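Interpain A (Prevotella intermedia, PDB 3BB7) is probably a cysteine protease of the peptidase C10 family, represented here by its zymogen, in which part of the inhibitory prosegment precedes the catalytic domain. Local coordinates at residues V241-T246 / I271-N275; Y130-I135 / T217-F221. The protein carries 1 engineered substitution. All blocks are in the same frame, centred on the assembly; numbering follows the deposited sequence. Where two conformers were deposited one is given.

Interaction 1: V241-T246 / I271-N275; sequences VFSELT and IDGYN
Leu245 and Gly273 bring the two backbones to a CA–CA distance of 6.0 Å where the last turn and a half of helix 234-246 runs across strand 271-274, the short axes lying 8.3 Å apart with 96° between their directions. Leu245 CD1 comes down on the strand backbone itself and stops 3.4 Å from Gly273 N, a buried amide with no hydrogen-bond partner in the model. The other branch of the leucine, CD2, turns back along the strand to Ile271 CG2 at 4.1 Å, and Val241 CG1 reaches that same methyl from one turn earlier.

Tyr274 supplies the largest surface of the contact. Its CG sits between the backbone N and the carbonyl carbon (chi1 60°), which lays the ring against the helix. One face receives Phe242 CD1, 3.6 Å above the plane and over its centre, in an edge-to-face pair with the planes at 58°. At the rim, CE1 touches Leu245 CB at 3.7 Å, so the ring is both covered and flanked by the helix. Beyond it, Thr246 OG1 donates to Phe242 O at 2.8 Å from above the carbonyl plane, while the helical bond from Thr246 N reaches that oxygen from the opposite face. Both hydroxyls also engage the loop between helices 49-68 and 116-128: Tyr274 OH bonds to Ala83 O, and Thr246 OG1 to Ala83 N.

The contact thus exemplifies a helix packed across an antiparallel sheet, here in the papain-like catalytic domain. Helix 234-246 spans several strands, with Val241 touching Val280 of strand 280-283 and Met313 of strand 312-315, and Leu245 resting on Leu251 of strand 251-255.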
ATOM      1  N   VAL A 241       6.641  13.026  -1.636  1.00  8.90           N
ATOM      2  CA  VAL A 241       5.274  12.667  -1.257  1.00 10.47           C
ATOM      3  C   VAL A 241       4.321  13.869  -1.355  1.00  9.60           C
ATOM      4  O   VAL A 241       3.254  13.782  -2.014  1.00 10.36           O
ATOM      5  CB  VAL A 241       5.221  12.052   0.147  1.00 10.28           C
ATOM      6  CG1 VAL A 241       3.754  11.796   0.566  1.00 10.92           C
ATOM      7  CG2 VAL A 241       6.036  10.719   0.171  1.00 12.42           C
ATOM      8  N   PHE A 242       4.686  14.996  -0.748  1.00  9.61           N
ATOM      9  CA  PHE A 242       3.788  16.169  -0.801  1.00 10.90           C
ATOM     10  C   PHE A 242       3.567  16.690  -2.205  1.00 11.18           C
ATOM     11  O   PHE A 242       2.448  17.060  -2.567  1.00 11.47           O
ATOM     12  CB  PHE A 242       4.273  17.298   0.099  1.00 10.75           C
ATOM     13  CG  PHE A 242       4.459  16.912   1.543  1.00 11.28           C
ATOM     14  CD1 PHE A 242       3.553  16.064   2.204  1.00 10.28           C
ATOM     15  CD2 PHE A 242       5.549  17.432   2.246  1.00 10.95           C
ATOM     16  CE1 PHE A 242       3.748  15.739   3.567  1.00 12.53           C
ATOM     17  CE2 PHE A 242       5.757  17.130   3.594  1.00 13.33           C
ATOM     18  CZ  PHE A 242       4.856  16.286   4.264  1.00 12.04           C
ATOM     19  N   SER A 243       4.633  16.739  -2.998  1.00 10.47           N
ATOM     20  CA  SER A 243       4.525  17.227  -4.361  1.00 11.75           C
ATOM     21  C   SER A 243       3.624  16.317  -5.217  1.00 11.24           C
ATOM     22  O   SER A 243       2.767  16.813  -6.006  1.00 12.48           O
ATOM     23  CB  SER A 243       5.898  17.489  -4.977  0.50 12.41           C
ATOM     24  OG  SER A 243       6.620  16.296  -5.163  0.50 14.12           O
ATOM     25  N   GLU A 244       3.787  15.001  -5.073  1.00 10.55           N
ATOM     26  CA  GLU A 244       3.002  14.104  -5.896  1.00 11.24           C
ATOM     27  C   GLU A 244       1.528  14.168  -5.487  1.00 11.08           C
ATOM     28  O   GLU A 244       0.641  14.202  -6.323  1.00 11.25           O
ATOM     29  CB  GLU A 244       3.519  12.678  -5.783  1.00 11.45           C
ATOM     30  CG  GLU A 244       4.818  12.473  -6.494  1.00 13.29           C
ATOM     31  CD  GLU A 244       4.696  12.435  -7.984  1.00 19.86           C
ATOM     32  OE1 GLU A 244       3.572  12.335  -8.534  1.00 18.14           O
ATOM     33  OE2 GLU A 244       5.764  12.481  -8.624  1.00 25.61           O
ATOM     34  N   LEU A 245       1.258  14.190  -4.188  1.00 10.13           N
ATOM     35  CA  LEU A 245      -0.150  14.232  -3.765  1.00 11.45           C
ATOM     36  C   LEU A 245      -0.818  15.564  -4.080  1.00 11.11           C
ATOM     37  O   LEU A 245      -2.017  15.595  -4.405  1.00 11.60           O
ATOM     38  CB  LEU A 245      -0.303  13.815  -2.282  1.00 10.84           C
ATOM     39  CG  LEU A 245      -0.408  12.271  -2.055  1.00 12.14           C
ATOM     40  CD1 LEU A 245      -1.684  11.661  -2.686  1.00 15.46           C
ATOM     41  CD2 LEU A 245       0.797  11.530  -2.554  1.00 13.78           C
ATOM     42  N   THR A 246      -0.059  16.663  -3.982  1.00 11.47           N
ATOM     43  CA  THR A 246      -0.567  17.972  -4.395  1.00 12.05           C
ATOM     44  C   THR A 246      -1.067  17.931  -5.843  1.00 12.46           C
ATOM     45  O   THR A 246      -2.015  18.635  -6.220  1.00 13.89           O
ATOM     46  CB  THR A 246       0.557  19.010  -4.290  1.00 12.09           C
ATOM     47  OG1 THR A 246       0.789  19.299  -2.907  1.00 13.25           O
ATOM     48  CG2 THR A 246       0.205  20.317  -5.027  1.00 13.22           C
ATOM     49  N   ILE A 271      -0.394   5.503  -0.679  1.00 11.52           N
ATOM     50  CA  ILE A 271      -0.520   6.817  -0.008  1.00 11.20           C
ATOM     51  C   ILE A 271      -1.405   7.655  -0.888  1.00 11.28           C
ATOM     52  O   ILE A 271      -1.074   7.937  -2.059  1.00 11.52           O
ATOM     53  CB  ILE A 271       0.839   7.530   0.199  1.00 12.54           C
ATOM     54  CG1 ILE A 271       1.719   6.703   1.168  1.00 14.58           C
ATOM     55  CG2 ILE A 271       0.622   9.015   0.670  1.00 12.71           C
ATOM     56  CD1 ILE A 271       3.146   7.223   1.224  1.00 16.73           C
ATOM     57  N   ASP A 272      -2.521   8.095  -0.331  1.00 11.25           N
ATOM     58  CA  ASP A 272      -3.500   8.812  -1.122  1.00 11.71           C
ATOM     59  C   ASP A 272      -3.926  10.140  -0.530  1.00 11.68           C
ATOM     60  O   ASP A 272      -4.978  10.672  -0.874  1.00 12.02           O
ATOM     61  CB  ASP A 272      -4.707   7.923  -1.455  1.00 12.40           C
ATOM     62  CG  ASP A 272      -5.552   7.586  -0.264  1.00 13.80           C
ATOM     63  OD1 ASP A 272      -6.700   7.133  -0.493  1.00 16.40           O
ATOM     64  OD2 ASP A 272      -5.105   7.771   0.902  1.00 14.73           O
ATOM     65  N   GLY A 273      -3.066  10.717   0.303  1.00 10.76           N
ATOM     66  CA  GLY A 273      -3.342  12.075   0.827  1.00 10.82           C
ATOM     67  C   GLY A 273      -2.356  12.378   1.939  1.00 10.93           C
ATOM     68  O   GLY A 273      -1.510  11.535   2.297  1.00 10.97           O
ATOM     69  N   TYR A 274      -2.510  13.551   2.540  1.00 10.86           N
ATOM     70  CA  TYR A 274      -1.738  13.933   3.720  1.00 10.58           C
ATOM     71  C   TYR A 274      -2.465  15.046   4.421  1.00  9.78           C
ATOM     72  O   TYR A 274      -3.286  15.741   3.811  1.00 11.23           O
ATOM     73  CB  TYR A 274      -0.315  14.372   3.374  1.00 10.63           C
ATOM     74  CG  TYR A 274      -0.169  15.562   2.439  1.00 10.65           C
ATOM     75  CD1 TYR A 274       0.012  15.388   1.072  1.00 11.78           C
ATOM     76  CD2 TYR A 274      -0.202  16.870   2.930  1.00  9.82           C
ATOM     77  CE1 TYR A 274       0.152  16.478   0.234  1.00 11.52           C
ATOM     78  CE2 TYR A 274      -0.062  17.960   2.094  1.00 11.33           C
ATOM     79  CZ  TYR A 274       0.145  17.753   0.747  1.00 11.84           C
ATOM     80  OH  TYR A 274       0.291  18.826  -0.090  1.00 11.64           O
ATOM     81  N   ASN A 275      -2.184  15.187   5.713  1.00 10.56           N
ATOM     82  CA  ASN A 275      -2.808  16.264   6.476  1.00 12.01           C
ATOM     83  C   ASN A 275      -1.806  17.377   6.771  1.00 12.14           C
ATOM     84  O   ASN A 275      -0.626  17.297   6.379  1.00 11.96           O
ATOM     85  CB  ASN A 275      -3.567  15.744   7.728  1.00 12.40           C
ATOM     86  CG  ASN A 275      -2.668  15.216   8.836  1.00 12.75           C
ATOM     87  OD1 ASN A 275      -1.453  15.401   8.832  1.00 12.53           O
ATOM     88  ND2 ASN A 275      -3.286  14.523   9.810  1.00 13.55           N
TER

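Interaction 2: Y130-I135 / T217-F221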
ATOM      1  N   TYR A 130      -7.452   4.124 -15.992  1.00 10.81           N
ATOM      2  CA  TYR A 130      -6.493   4.175 -17.100  1.00 12.88           C
ATOM      3  C   TYR A 130      -5.497   3.060 -16.877  1.00 12.63           C
ATOM      4  O   TYR A 130      -5.160   2.795 -15.737  1.00 13.25           O
ATOM      5  CB  TYR A 130      -5.798   5.549 -17.089  1.00 13.87           C
ATOM      6  CG  TYR A 130      -4.796   5.796 -18.196  1.00 15.49           C
ATOM      7  CD1 TYR A 130      -5.177   6.405 -19.385  1.00 17.11           C
ATOM      8  CD2 TYR A 130      -3.445   5.456 -18.026  1.00 18.92           C
ATOM      9  CE1 TYR A 130      -4.238   6.632 -20.387  1.00 16.93           C
ATOM     10  CE2 TYR A 130      -2.515   5.677 -19.014  1.00 19.75           C
ATOM     11  CZ  TYR A 130      -2.916   6.280 -20.185  1.00 18.67           C
ATOM     12  OH  TYR A 130      -1.960   6.485 -21.162  1.00 21.72           O
ATOM     13  N   PRO A 131      -5.054   2.390 -17.949  1.00 11.96           N
ATOM     14  CA  PRO A 131      -5.342   2.613 -19.359  1.00 11.79           C
ATOM     15  C   PRO A 131      -6.673   2.007 -19.789  1.00 11.16           C
ATOM     16  O   PRO A 131      -7.312   1.241 -19.017  1.00 10.79           O
ATOM     17  CB  PRO A 131      -4.180   1.896 -20.052  1.00 11.82           C
ATOM     18  CG  PRO A 131      -3.942   0.716 -19.157  1.00 12.00           C
ATOM     19  CD  PRO A 131      -4.131   1.249 -17.754  1.00 11.92           C
ATOM     20  N   VAL A 132      -7.081   2.361 -21.000  1.00 11.67           N
ATOM     21  CA  VAL A 132      -8.240   1.731 -21.633  1.00 12.23           C
ATOM     22  C   VAL A 132      -7.969   0.245 -21.909  1.00 11.32           C
ATOM     23  O   VAL A 132      -8.767  -0.614 -21.551  1.00 11.83           O
ATOM     24  CB  VAL A 132      -8.652   2.441 -22.932  1.00 11.76           C
ATOM     25  CG1 VAL A 132      -9.801   1.709 -23.571  1.00 13.03           C
ATOM     26  CG2 VAL A 132      -9.030   3.878 -22.691  1.00 14.26           C
ATOM     27  N   ARG A 133      -6.825  -0.046 -22.520  1.00 11.43           N
ATOM     28  CA  ARG A 133      -6.352  -1.417 -22.777  1.00 13.10           C
ATOM     29  C   ARG A 133      -4.872  -1.449 -22.450  1.00 12.41           C
ATOM     30  O   ARG A 133      -4.213  -0.409 -22.436  1.00 12.34           O
ATOM     31  CB  ARG A 133      -6.582  -1.836 -24.261  1.00 14.23           C
ATOM     32  CG  ARG A 133      -8.055  -1.912 -24.663  0.50 15.41           C
ATOM     33  CD  ARG A 133      -8.256  -1.958 -26.176  0.50 15.83           C
ATOM     34  NE  ARG A 133      -7.537  -3.063 -26.801  0.50 22.04           N
ATOM     35  CZ  ARG A 133      -8.114  -4.063 -27.455  0.50 23.91           C
ATOM     36  NH1 ARG A 133      -9.437  -4.109 -27.591  0.50 25.43           N
ATOM     37  NH2 ARG A 133      -7.367  -5.017 -27.984  0.50 26.05           N
ATOM     38  N   GLY A 134      -4.353  -2.645 -22.182  1.00 10.49           N
ATOM     39  CA  GLY A 134      -2.928  -2.780 -21.933  1.00 11.23           C
ATOM     40  C   GLY A 134      -2.172  -2.996 -23.239  1.00 10.86           C
ATOM     41  O   GLY A 134      -2.652  -2.693 -24.354  1.00 11.99           O
ATOM     42  N   ILE A 135      -0.968  -3.543 -23.092  1.00 10.50           N
ATOM     43  CA  ILE A 135      -0.043  -3.764 -24.199  1.00 11.43           C
ATOM     44  C   ILE A 135       0.624  -5.113 -23.985  1.00 10.67           C
ATOM     45  O   ILE A 135       1.163  -5.366 -22.922  1.00 11.89           O
ATOM     46  CB  ILE A 135       1.054  -2.670 -24.234  1.00 11.64           C
ATOM     47  CG1 ILE A 135       0.437  -1.270 -24.198  1.00 13.25           C
ATOM     48  CG2 ILE A 135       1.937  -2.884 -25.477  1.00 12.40           C
ATOM     49  CD1 ILE A 135       1.477  -0.158 -23.929  1.00 14.79           C
ATOM     50  N   THR A 217       5.703  -1.175 -19.326  1.00  9.05           N
ATOM     51  CA  THR A 217       5.665  -2.068 -20.474  1.00 10.43           C
ATOM     52  C   THR A 217       4.290  -2.587 -20.831  1.00  9.92           C
ATOM     53  O   THR A 217       3.921  -2.605 -22.028  1.00 11.78           O
ATOM     54  CB  THR A 217       6.643  -3.222 -20.273  1.00  9.76           C
ATOM     55  OG1 THR A 217       7.962  -2.664 -20.296  1.00 11.69           O
ATOM     56  CG2 THR A 217       6.550  -4.259 -21.380  1.00 11.51           C
ATOM     57  N   TYR A 218       3.554  -3.067 -19.823  1.00  9.95           N
ATOM     58  CA  TYR A 218       2.278  -3.736 -20.059  1.00 10.84           C
ATOM     59  C   TYR A 218       1.090  -2.800 -19.905  1.00 10.83           C
ATOM     60  O   TYR A 218       0.036  -3.055 -20.470  1.00 11.21           O
ATOM     61  CB  TYR A 218       2.124  -4.950 -19.134  1.00 10.64           C
ATOM     62  CG  TYR A 218       3.231  -5.947 -19.331  1.00  9.17           C
ATOM     63  CD1 TYR A 218       4.137  -6.224 -18.321  1.00 11.03           C
ATOM     64  CD2 TYR A 218       3.368  -6.625 -20.544  1.00  8.91           C
ATOM     65  CE1 TYR A 218       5.169  -7.116 -18.497  1.00 11.96           C
ATOM     66  CE2 TYR A 218       4.370  -7.574 -20.726  1.00  9.73           C
ATOM     67  CZ  TYR A 218       5.295  -7.796 -19.710  1.00 11.06           C
ATOM     68  OH  TYR A 218       6.328  -8.692 -19.891  1.00 13.70           O
ATOM     69  N   PHE A 219       1.253  -1.707 -19.159  1.00 10.73           N
ATOM     70  CA  PHE A 219       0.145  -0.773 -18.981  1.00 11.03           C
ATOM     71  C   PHE A 219       0.344   0.569 -19.669  1.00 12.10           C
ATOM     72  O   PHE A 219      -0.590   1.386 -19.727  1.00 13.64           O
ATOM     73  CB  PHE A 219      -0.180  -0.559 -17.507  1.00 10.88           C
ATOM     74  CG  PHE A 219      -0.788  -1.767 -16.835  1.00  9.93           C
ATOM     75  CD1 PHE A 219      -0.015  -2.595 -16.035  1.00 12.77           C
ATOM     76  CD2 PHE A 219      -2.154  -2.046 -16.955  1.00 11.38           C
ATOM     77  CE1 PHE A 219      -0.578  -3.709 -15.370  1.00 13.45           C
ATOM     78  CE2 PHE A 219      -2.736  -3.139 -16.287  1.00 12.18           C
ATOM     79  CZ  PHE A 219      -1.952  -3.973 -15.484  1.00 10.94           C
ATOM     80  N   GLY A 220       1.562   0.812 -20.148  1.00 12.30           N
ATOM     81  CA  GLY A 220       1.873   2.017 -20.906  1.00 13.59           C
ATOM     82  C   GLY A 220       2.031   3.298 -20.097  1.00 12.42           C
ATOM     83  O   GLY A 220       1.902   4.397 -20.645  1.00 13.02           O
ATOM     84  N   PHE A 221       2.337   3.169 -18.810  1.00 12.39           N
ATOM     85  CA  PHE A 221       2.653   4.340 -17.996  1.00 11.53           C
ATOM     86  C   PHE A 221       4.095   4.758 -18.233  1.00 11.20           C
ATOM     87  O   PHE A 221       5.017   4.305 -17.534  1.00 12.69           O
ATOM     88  CB  PHE A 221       2.437   4.080 -16.506  1.00 11.24           C
ATOM     89  CG  PHE A 221       0.994   3.939 -16.121  1.00  9.69           C
ATOM     90  CD1 PHE A 221       0.172   5.065 -16.022  1.00 11.14           C
ATOM     91  CD2 PHE A 221       0.439   2.681 -15.921  1.00 10.17           C
ATOM     92  CE1 PHE A 221      -1.197   4.936 -15.642  1.00 12.69           C
ATOM     93  CE2 PHE A 221      -0.908   2.512 -15.588  1.00 12.47           C
ATOM     94  CZ  PHE A 221      -1.734   3.643 -15.424  1.00 11.95           C
TER
HETATM   95  O   HOH W   1       0.378   6.675 -20.316  1.00 17.74           O
HETATM   96  O   HOH W   2      -1.802   0.844 -22.225  1.00 18.68           O
HETATM   97  O   HOH W   3       4.141  -5.178 -23.895  1.00 16.23           O
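Tyr130 and Phe221 meet beside a cis-proline turn: the peptide between Tyr130 and Pro131 is cis, in the loop that follows helix 116-128 and lies against the end of helix 208-218, in the helical part of the papain-like domain. The edge of Tyr130 points at the face of Phe221, planes at 61°, with CD2 only 3.3 Å from Phe221 CE1. Pro131 covers part of one Tyr130 face with its CB and sets its CG 3.5 Å from Phe219 O.

Ile135 can be followed outward atom by atom. Its CB lies 3.6 Å from Thr217 O, and CG2 stays beside that carbonyl at 4.0 Å. CG1, anti to the carbonyl carbon (chi1 -52°), runs past Tyr218 O, and CD1 ends on Gly220 CA at 3.7 Å. Gly220, with positive phi, is where the chain leaves helical geometry, and its lack of a side chain leaves room for that methyl. On the backbone side, Ile135 N donates to Tyr218 O at 2.8 Å, somewhat bent at 141°.

Phe219 and Phe221 both rest on Leu125 of helix 116-128, and Phe219 also packs on helix 176-192. At the outer rim, Tyr130 OH bonds to Lys320 NZ and to a water that donates to Gly220 O at 2.8 Å.

How the interactions relate
Read from the N terminus, the prosegment comes first, then helix 116-128, whose first residue is the engineered alanine at the predicted nucleophile position. Interaction 2 opens just after that helix and closes a loop of 81 intervening residues, holding the two-stranded sheet 138-142/150-154, helix 176-192 and most of helix 208-218. Only then does interaction 1 open, closing a shorter excursion of 24 residues that includes strand 251-255, an unmodelled stretch and the predicted active-site His267. The loops follow in series, neither nesting nor crossing. Interaction 2 ties the loop after helix 116-128 to the end of helix 208-218 in the helical part; interaction 1 fastens helix 234-246 to the large antiparallel sheet; their centres are 24 Å apart.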